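Local coordinates for protein glutamate racemase (Bacillus anthracis, PDB 2DWU) that is a racemase-family enzyme built of two alpha/beta domains, with D-glutamic acid bound between them, at residues Glu60-Leu65 with Lys71-Ala76; Gln167-Ala172 with Pro192-Tyr197; Pro175-Asp180 with Lys200-Asp205. All coordinates share one frame; numbering follows the deposited sequence. Where two conformers were deposited one is given.

Interaction 1 (Glu60-Leu65 with Lys71-Ala76)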
loop_
_atom_site.group_PDB
_atom_site.type_symbol
_atom_site.label_atom_id
_atom_site.label_comp_id
_atom_site.label_asym_id
_atom_site.label_seq_id
_atom_site.Cartn_x
_atom_site.Cartn_y
_atom_site.Cartn_z
ATOM N N GLU B 60 21.345 -0.534 20.064
ATOM C CA GLU B 60 21.110 -0.718 21.497
ATOM C C GLU B 60 19.606 -0.977 21.710
ATOM O O GLU B 60 19.226 -1.795 22.532
ATOM C CB GLU B 60 21.528 0.523 22.297
ATOM C CG GLU B 60 23.013 0.797 22.252
ATOM C CD GLU B 60 23.455 1.840 23.257
ATOM O OE1 GLU B 60 22.596 2.589 23.788
ATOM O OE2 GLU B 60 24.681 1.920 23.519
ATOM N N MET B 61 18.743 -0.287 20.968
ATOM C CA MET B 61 17.310 -0.529 21.117
ATOM C C MET B 61 16.948 -1.912 20.585
ATOM O O MET B 61 16.059 -2.569 21.122
ATOM C CB MET B 61 16.469 0.542 20.387
ATOM C CG MET B 61 16.427 1.870 21.120
ATOM S SD MET B 61 15.268 3.046 20.437
ATOM C CE MET B 61 16.202 3.712 19.020
ATOM N N VAL B 62 17.615 -2.349 19.521
ATOM C CA VAL B 62 17.324 -3.676 18.971
ATOM C C VAL B 62 17.693 -4.749 20.005
ATOM O O VAL B 62 16.980 -5.740 20.151
ATOM C CB VAL B 62 18.090 -3.935 17.653
ATOM C CG1 VAL B 62 17.959 -5.414 17.231
ATOM C CG2 VAL B 62 17.526 -3.036 16.555
ATOM N N GLU B 63 18.790 -4.538 20.729
ATOM C CA GLU B 63 19.207 -5.497 21.751
ATOM C C GLU B 63 18.141 -5.604 22.821
ATOM O O GLU B 63 17.890 -6.693 23.348
ATOM C CB GLU B 63 20.544 -5.088 22.387
ATOM C CG GLU B 63 21.739 -5.435 21.520
ATOM C CD GLU B 63 21.734 -6.899 21.087
ATOM O OE1 GLU B 63 21.799 -7.779 21.976
ATOM O OE2 GLU B 63 21.655 -7.167 19.865
ATOM N N PHE B 64 17.511 -4.477 23.151
ATOM C CA PHE B 64 16.445 -4.477 24.128
ATOM C C PHE B 64 15.248 -5.259 23.594
ATOM O O PHE B 64 14.666 -6.096 24.298
ATOM C CB PHE B 64 15.995 -3.046 24.447
ATOM C CG PHE B 64 14.724 -2.986 25.252
ATOM C CD1 PHE B 64 14.721 -3.300 26.604
ATOM C CD2 PHE B 64 13.513 -2.676 24.635
ATOM C CE1 PHE B 64 13.528 -3.310 27.336
ATOM C CE2 PHE B 64 12.320 -2.683 25.355
ATOM C CZ PHE B 64 12.327 -3.002 26.713
ATOM N N LEU B 65 14.857 -4.982 22.353
ATOM C CA LEU B 65 13.696 -5.650 21.771
ATOM C C LEU B 65 13.886 -7.151 21.577
ATOM O O LEU B 65 12.913 -7.909 21.579
ATOM C CB LEU B 65 13.325 -4.983 20.432
ATOM C CG LEU B 65 12.774 -3.559 20.572
ATOM C CD1 LEU B 65 12.562 -2.942 19.166
ATOM C CD2 LEU B 65 11.451 -3.566 21.353
ATOM N N LYS B 71 8.468 -11.010 15.715
ATOM C CA LYS B 71 8.158 -11.630 14.433
ATOM C C LYS B 71 8.608 -10.667 13.334
ATOM O O LYS B 71 8.841 -11.068 12.200
ATOM C CB LYS B 71 6.652 -11.949 14.281
ATOM C CG LYS B 71 5.721 -10.761 14.086
ATOM C CD LYS B 71 4.324 -11.162 13.493
ATOM C CE LYS B 71 3.474 -11.985 14.443
ATOM N NZ LYS B 71 2.067 -12.133 13.954
ATOM N N ALA B 72 8.754 -9.389 13.694
ATOM C CA ALA B 72 9.174 -8.356 12.745
ATOM C C ALA B 72 9.595 -7.118 13.527
ATOM O O ALA B 72 9.209 -6.954 14.677
ATOM C CB ALA B 72 8.008 -8.000 11.795
ATOM N N LEU B 73 10.380 -6.247 12.888
ATOM C CA LEU B 73 10.854 -5.018 13.502
ATOM C C LEU B 73 10.461 -3.841 12.611
ATOM O O LEU B 73 10.677 -3.877 11.399
ATOM C CB LEU B 73 12.392 -5.047 13.636
ATOM C CG LEU B 73 13.005 -3.713 14.108
ATOM C CD1 LEU B 73 12.501 -3.359 15.522
ATOM C CD2 LEU B 73 14.520 -3.849 14.080
ATOM N N VAL B 74 9.876 -2.812 13.219
ATOM C CA VAL B 74 9.533 -1.584 12.479
ATOM C C VAL B 74 10.413 -0.455 13.030
ATOM O O VAL B 74 10.457 -0.205 14.250
ATOM C CB VAL B 74 8.060 -1.189 12.674
ATOM C CG1 VAL B 74 7.783 0.186 12.011
ATOM C CG2 VAL B 74 7.156 -2.259 12.043
ATOM N N VAL B 75 11.137 0.203 12.123
ATOM C CA VAL B 75 11.973 1.353 12.485
ATOM C C VAL B 75 11.023 2.498 12.183
ATOM O O VAL B 75 10.848 2.924 11.052
ATOM C CB VAL B 75 13.241 1.446 11.599
ATOM C CG1 VAL B 75 14.083 2.680 12.015
ATOM C CG2 VAL B 75 14.061 0.208 11.796
ATOM N N ALA B 76 10.368 2.957 13.232
ATOM C CA ALA B 76 9.370 4.004 13.099
ATOM C C ALA B 76 9.937 5.401 12.858
ATOM O O ALA B 76 9.233 6.298 12.351
ATOM C CB ALA B 76 8.487 4.008 14.360
#
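Leu73 reaches out from its strand with CG anti to the backbone N (chi1 172°), and its two methyls then part to meet Leu65 and Val62 of the helix. Leu65 answers with CG anti to its own carbonyl carbon (chi1 -69°), which turns the side chain toward the strand, where CD1 comes to 3.7 Å from Leu73 CD1. The second branch, Leu73 CD2, lies 4.0 Å from Val62 CG2, the valine methyl that stands beside its backbone N. Both helix side chains cross the leucine at about a right angle, and at each crossing a methyl meets a methyl. Val62 and Leu65 are three residues apart, and the single leucine spans them. Helix 51-65 is the connection of a beta-alpha-beta crossover from strand 35-39 to strand 70-75, packed on the parallel sheet in which strand 70-75 lies between strands 9-14 and 96-98. Val62 also touches Leu88 of helix 78-91 and Leu13, while Leu65 continues onto Cys36 and Ile38 of strand 35-39. No hydrogen bond crosses between the two segments; all three touching residues are buried, and the contact they make is wholly apolar, held by dispersion and the exclusion of water.

Interaction 2 (Gln167-Ala172 with Pro192-Tyr197); sequences QQVKQA and PLLESY
Val169 and Tyr197 meet at about a right angle, the branched valine pressing on the root of the tyrosine side chain and not on its far end. Val169 CG2 comes to 3.9 Å from Tyr197 CB, and the other methyl, CG1, lies 4.0 Å from that same CB. CG1 is equally close to the backbone, 4.0 Å from Tyr197 O, and both methyls bear on the start of the side chain from the side of their own helix. Tyr197 CB points at the opposing helix, but with CG beside the backbone N (chi1 -66°) the ring leads away from Val169, and CG2 approaches it obliquely. The ring runs instead along helix 162-177 toward its beginning, where it touches Thr162, Val165 and Thr166. Here two neighbouring helices of the four-stranded alpha/beta domain meet: helix 162-177 precedes strand 183-187, and helix 195-202 follows it. Leu194, at the N-cap position of the second helix, adds a looser touch, its CD1 4.3 Å from Val169 CG2. That leucine also packs on Val165, on Leu159 and on Val155 of helix 151-157, which extends the apolar surface beyond the pair of helices. Within the second segment, Leu194 O lies in the plane of the Tyr197 ring, at its edge.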
loop_
_atom_site.group_PDB
_atom_site.type_symbol
_atom_site.label_atom_id
_atom_site.label_comp_id
_atom_site.label_asym_id
_atom_site.label_seq_id
_atom_site.Cartn_x
_atom_site.Cartn_y
_atom_site.Cartn_z
ATOM N N GLN B 167 3.542 30.099 11.694
ATOM C CA GLN B 167 4.717 30.791 11.205
ATOM C C GLN B 167 5.865 29.845 10.918
ATOM O O GLN B 167 6.584 30.010 9.921
ATOM C CB GLN B 167 5.187 31.848 12.212
ATOM C CG GLN B 167 5.923 32.987 11.532
ATOM C CD GLN B 167 4.998 33.809 10.624
ATOM O OE1 GLN B 167 4.020 34.396 11.094
ATOM N NE2 GLN B 167 5.298 33.849 9.329
ATOM N N GLN B 168 6.036 28.850 11.788
ATOM C CA GLN B 168 7.124 27.893 11.617
ATOM C C GLN B 168 6.872 26.984 10.423
ATOM O O GLN B 168 7.809 26.648 9.706
ATOM C CB GLN B 168 7.341 27.067 12.896
ATOM C CG GLN B 168 7.998 27.883 14.037
ATOM C CD GLN B 168 9.217 28.659 13.584
ATOM O OE1 GLN B 168 10.172 28.082 13.076
ATOM N NE2 GLN B 168 9.191 29.972 13.760
ATOM N N VAL B 169 5.618 26.599 10.212
ATOM C CA VAL B 169 5.287 25.757 9.062
ATOM C C VAL B 169 5.473 26.584 7.777
ATOM O O VAL B 169 5.998 26.080 6.767
ATOM C CB VAL B 169 3.847 25.206 9.165
ATOM C CG1 VAL B 169 3.418 24.555 7.825
ATOM C CG2 VAL B 169 3.788 24.152 10.289
ATOM N N LYS B 170 5.077 27.864 7.821
ATOM C CA LYS B 170 5.238 28.737 6.655
ATOM C C LYS B 170 6.713 28.853 6.266
ATOM O O LYS B 170 7.092 28.716 5.086
ATOM C CB LYS B 170 4.659 30.139 6.939
ATOM C CG LYS B 170 4.844 31.115 5.775
ATOM C CD LYS B 170 4.125 32.431 6.011
ATOM C CE LYS B 170 2.626 32.204 6.141
ATOM N NZ LYS B 170 2.007 31.689 4.871
ATOM N N GLN B 171 7.557 29.089 7.264
ATOM C CA GLN B 171 8.979 29.233 7.042
ATOM C C GLN B 171 9.627 27.944 6.553
ATOM O O GLN B 171 10.492 27.957 5.672
ATOM C CB GLN B 171 9.668 29.677 8.333
ATOM C CG GLN B 171 9.429 31.124 8.699
ATOM C CD GLN B 171 10.155 31.522 9.970
ATOM O OE1 GLN B 171 11.068 30.822 10.429
ATOM N NE2 GLN B 171 9.765 32.656 10.540
ATOM N N ALA B 172 9.209 26.822 7.125
ATOM C CA ALA B 172 9.790 25.544 6.744
ATOM C C ALA B 172 9.441 25.149 5.315
ATOM O O ALA B 172 10.279 24.588 4.616
ATOM C CB ALA B 172 9.317 24.434 7.708
ATOM N N PRO B 192 2.646 14.242 10.987
ATOM C CA PRO B 192 1.202 14.073 10.821
ATOM C C PRO B 192 0.436 15.052 11.724
ATOM O O PRO B 192 -0.663 15.459 11.382
ATOM C CB PRO B 192 0.960 12.624 11.244
ATOM C CG PRO B 192 2.198 11.922 10.730
ATOM C CD PRO B 192 3.316 12.929 11.127
ATOM N N LEU B 193 0.993 15.419 12.871
ATOM C CA LEU B 193 0.263 16.340 13.728
ATOM C C LEU B 193 0.133 17.731 13.120
ATOM O O LEU B 193 -0.718 18.527 13.539
ATOM C CB LEU B 193 0.915 16.414 15.108
ATOM C CG LEU B 193 0.580 15.185 15.950
ATOM C CD1 LEU B 193 1.030 15.422 17.384
ATOM C CD2 LEU B 193 -0.924 14.920 15.903
ATOM N N LEU B 194 0.948 18.009 12.108
ATOM C CA LEU B 194 0.928 19.324 11.456
ATOM C C LEU B 194 0.209 19.265 10.132
ATOM O O LEU B 194 0.249 20.246 9.381
ATOM C CB LEU B 194 2.355 19.789 11.152
ATOM C CG LEU B 194 3.292 19.973 12.330
ATOM C CD1 LEU B 194 4.716 20.244 11.819
ATOM C CD2 LEU B 194 2.794 21.123 13.199
ATOM N N GLU B 195 -0.437 18.143 9.837
ATOM C CA GLU B 195 -1.065 17.991 8.532
ATOM C C GLU B 195 -1.947 19.138 8.082
ATOM O O GLU B 195 -1.827 19.606 6.934
ATOM C CB GLU B 195 -1.838 16.677 8.428
ATOM C CG GLU B 195 -2.463 16.519 7.045
ATOM C CD GLU B 195 -2.990 15.125 6.767
ATOM O OE1 GLU B 195 -3.583 14.502 7.683
ATOM O OE2 GLU B 195 -2.826 14.658 5.616
ATOM N N SER B 196 -2.825 19.608 8.965
ATOM C CA SER B 196 -3.692 20.714 8.585
ATOM C C SER B 196 -2.938 21.964 8.189
ATOM O O SER B 196 -3.313 22.632 7.221
ATOM C CB SER B 196 -4.659 21.053 9.714
ATOM O OG SER B 196 -5.536 19.969 9.921
ATOM N N TYR B 197 -1.887 22.289 8.933
ATOM C CA TYR B 197 -1.100 23.486 8.649
ATOM C C TYR B 197 -0.414 23.356 7.313
ATOM O O TYR B 197 -0.363 24.296 6.528
ATOM C CB TYR B 197 -0.018 23.707 9.717
ATOM C CG TYR B 197 -0.545 24.024 11.092
ATOM C CD1 TYR B 197 -0.765 23.017 12.028
ATOM C CD2 TYR B 197 -0.836 25.338 11.448
ATOM C CE1 TYR B 197 -1.266 23.325 13.302
ATOM C CE2 TYR B 197 -1.332 25.652 12.702
ATOM C CZ TYR B 197 -1.544 24.647 13.622
ATOM O OH TYR B 197 -2.034 24.969 14.872
#

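Interaction 3 (Pro175-Asp180 with Lys200-Asp205)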
loop_
_atom_site.group_PDB
_atom_site.type_symbol
_atom_site.label_atom_id
_atom_site.label_comp_id
_atom_site.label_asym_id
_atom_site.label_seq_id
_atom_site.Cartn_x
_atom_site.Cartn_y
_atom_site.Cartn_z
ATOM N N PRO B 175 10.596 26.935 0.782
ATOM C CA PRO B 175 11.314 26.403 -0.384
ATOM C C PRO B 175 10.466 25.499 -1.287
ATOM O O PRO B 175 10.636 25.515 -2.518
ATOM C CB PRO B 175 12.483 25.656 0.241
ATOM C CG PRO B 175 12.759 26.464 1.502
ATOM C CD PRO B 175 11.346 26.673 2.026
ATOM N N LEU B 176 9.554 24.717 -0.703
ATOM C CA LEU B 176 8.723 23.836 -1.514
ATOM C C LEU B 176 7.595 24.545 -2.220
ATOM O O LEU B 176 7.097 24.029 -3.224
ATOM C CB LEU B 176 8.135 22.673 -0.689
ATOM C CG LEU B 176 9.072 21.487 -0.459
ATOM C CD1 LEU B 176 8.361 20.463 0.396
ATOM C CD2 LEU B 176 9.514 20.866 -1.794
ATOM N N THR B 177 7.161 25.701 -1.707
ATOM C CA THR B 177 6.072 26.431 -2.356
ATOM C C THR B 177 6.579 26.960 -3.694
ATOM O O THR B 177 5.784 27.281 -4.576
ATOM C CB THR B 177 5.574 27.644 -1.539
ATOM O OG1 THR B 177 6.626 28.607 -1.423
ATOM C CG2 THR B 177 5.085 27.200 -0.143
ATOM N N LYS B 178 7.902 27.021 -3.840
ATOM C CA LYS B 178 8.513 27.532 -5.073
ATOM C C LYS B 178 8.722 26.433 -6.088
ATOM O O LYS B 178 9.043 26.700 -7.251
ATOM C CB LYS B 178 9.886 28.143 -4.783
ATOM C CG LYS B 178 9.842 29.366 -3.887
ATOM C CD LYS B 178 11.243 29.832 -3.597
ATOM C CE LYS B 178 11.213 31.036 -2.665
ATOM N NZ LYS B 178 12.590 31.417 -2.248
ATOM N N GLU B 179 8.567 25.189 -5.645
ATOM C CA GLU B 179 8.797 24.059 -6.532
ATOM C C GLU B 179 7.506 23.467 -7.068
ATOM O O GLU B 179 6.444 23.577 -6.467
ATOM C CB GLU B 179 9.576 22.982 -5.778
ATOM C CG GLU B 179 10.907 23.474 -5.203
ATOM C CD GLU B 179 11.956 23.769 -6.259
ATOM O OE1 GLU B 179 13.037 24.289 -5.887
ATOM O OE2 GLU B 179 11.711 23.482 -7.455
ATOM N N ASP B 180 7.619 22.839 -8.230
ATOM C CA ASP B 180 6.495 22.197 -8.856
ATOM C C ASP B 180 6.430 20.748 -8.349
ATOM O O ASP B 180 7.239 19.899 -8.747
ATOM C CB ASP B 180 6.708 22.229 -10.374
ATOM C CG ASP B 180 5.579 21.593 -11.155
ATOM O OD1 ASP B 180 4.544 21.195 -10.569
ATOM O OD2 ASP B 180 5.727 21.504 -12.402
ATOM N N LYS B 200 -2.747 23.682 4.323
ATOM C CA LYS B 200 -3.105 25.080 4.136
ATOM C C LYS B 200 -1.996 25.838 3.412
ATOM O O LYS B 200 -2.257 26.703 2.564
ATOM C CB LYS B 200 -3.372 25.733 5.496
ATOM C CG LYS B 200 -3.505 27.253 5.453
ATOM C CD LYS B 200 -4.773 27.703 4.749
ATOM C CE LYS B 200 -5.992 27.429 5.607
ATOM N NZ LYS B 200 -6.035 26.005 6.056
ATOM N N GLU B 201 -0.753 25.503 3.736
ATOM C CA GLU B 201 0.390 26.168 3.140
ATOM C C GLU B 201 0.678 25.744 1.693
ATOM O O GLU B 201 1.038 26.575 0.864
ATOM C CB GLU B 201 1.628 25.929 4.018
ATOM C CG GLU B 201 2.844 26.766 3.636
ATOM C CD GLU B 201 2.655 28.266 3.918
ATOM O OE1 GLU B 201 3.241 29.081 3.181
ATOM O OE2 GLU B 201 1.936 28.626 4.881
ATOM N N LEU B 202 0.507 24.462 1.380
ATOM C CA LEU B 202 0.798 23.996 0.028
ATOM C C LEU B 202 -0.365 24.007 -0.943
ATOM O O LEU B 202 -0.154 24.043 -2.162
ATOM C CB LEU B 202 1.406 22.594 0.076
ATOM C CG LEU B 202 2.748 22.535 0.820
ATOM C CD1 LEU B 202 3.307 21.117 0.760
ATOM C CD2 LEU B 202 3.736 23.513 0.200
ATOM N N GLY B 203 -1.586 23.961 -0.425
ATOM C CA GLY B 203 -2.740 23.977 -1.305
ATOM C C GLY B 203 -3.338 22.619 -1.606
ATOM O O GLY B 203 -2.743 21.578 -1.323
ATOM N N GLU B 204 -4.529 22.656 -2.198
ATOM C CA GLU B 204 -5.306 21.481 -2.570
ATOM C C GLU B 204 -4.654 20.585 -3.612
ATOM O O GLU B 204 -4.968 19.407 -3.694
ATOM C CB GLU B 204 -6.663 21.924 -3.124
ATOM C CG GLU B 204 -7.478 22.772 -2.176
ATOM C CD GLU B 204 -8.242 21.942 -1.166
ATOM O OE1 GLU B 204 -7.612 21.097 -0.490
ATOM O OE2 GLU B 204 -9.474 22.139 -1.047
ATOM N N ASP B 205 -3.764 21.139 -4.420
ATOM C CA ASP B 205 -3.142 20.360 -5.477
ATOM C C ASP B 205 -1.968 19.478 -5.070
ATOM O O ASP B 205 -1.352 18.842 -5.923
ATOM C CB ASP B 205 -2.716 21.286 -6.615
ATOM C CG ASP B 205 -3.897 22.019 -7.238
ATOM O OD1 ASP B 205 -4.908 21.349 -7.563
ATOM O OD2 ASP B 205 -3.817 23.259 -7.402
#
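Thr177 CG2 and Leu202 CD2 form the closest side-chain approach here, 3.9 Å apart, with the two side chains crossing at about a right angle. The threonine methyl stands anti to its carbonyl carbon, and OG1 takes the position between the backbone N and that carbon (chi1 64°). This rotation separates the two branches by task: CG2 faces the leucine, while OG1 hydrogen-bonds back to Leu174 O in the preceding turn of its own helix. Leu202, with CG anti to the carbonyl carbon, brings its end nearer to Thr177 than the start of its side chain would suggest. Leu176 flanks this apolar patch on the sheet side, where it is buried, its CB 4.6 Å from Leu202 CD2. Thr177, by contrast, sits at the partly exposed margin, and toward Glu201 the fit is looser. Thr177 CG2 lies 4.2 Å from Glu201 OE1 and as far from Glu201 O, so a methyl meets polar atoms without any hydrogen bond crossing between the segments. The carboxylate has its charged partner in Lys170. Both segments leave their helices nearby, the first from a weakly bonded end kinked at Pro175 and Leu176, the second at Gly203, whose positive phi (98°) ends the helical path. Beneath the contact lies the parallel sheet, where Leu176 and Leu202 both touch Leu184 of strand 183-187 and Leu176 extends to Ile119 and His144 on strands 115-120 and 142-147, while Leu173 packs against Glu201 and Leu202 and continues the seam between helices 162-177 and 195-202 to their C-terminal ends.

Interactions 2 and 3 are successive parts of one seam, since both join helix 162-177 to helix 195-202; their centres are 12 Å apart. A salt bridge ties them directly, Lys170 NZ of interaction 2 to Glu201 OE2 of interaction 3 at 3.1 Å. Interaction 1 belongs to the six-stranded sheet on the opposite side of the chain's centre, its centre 30 Å from that of interaction 2 and 36 Å from that of interaction 3. The bound D-glutamic acid lies about 14 Å from the side chain of Leu73 and about 11 Å from that of Leu194. Pocket residues nevertheless adjoin interactions 1 and 2 in sequence: Cys77 directly follows 71-76, and His190 shortly precedes 192-197.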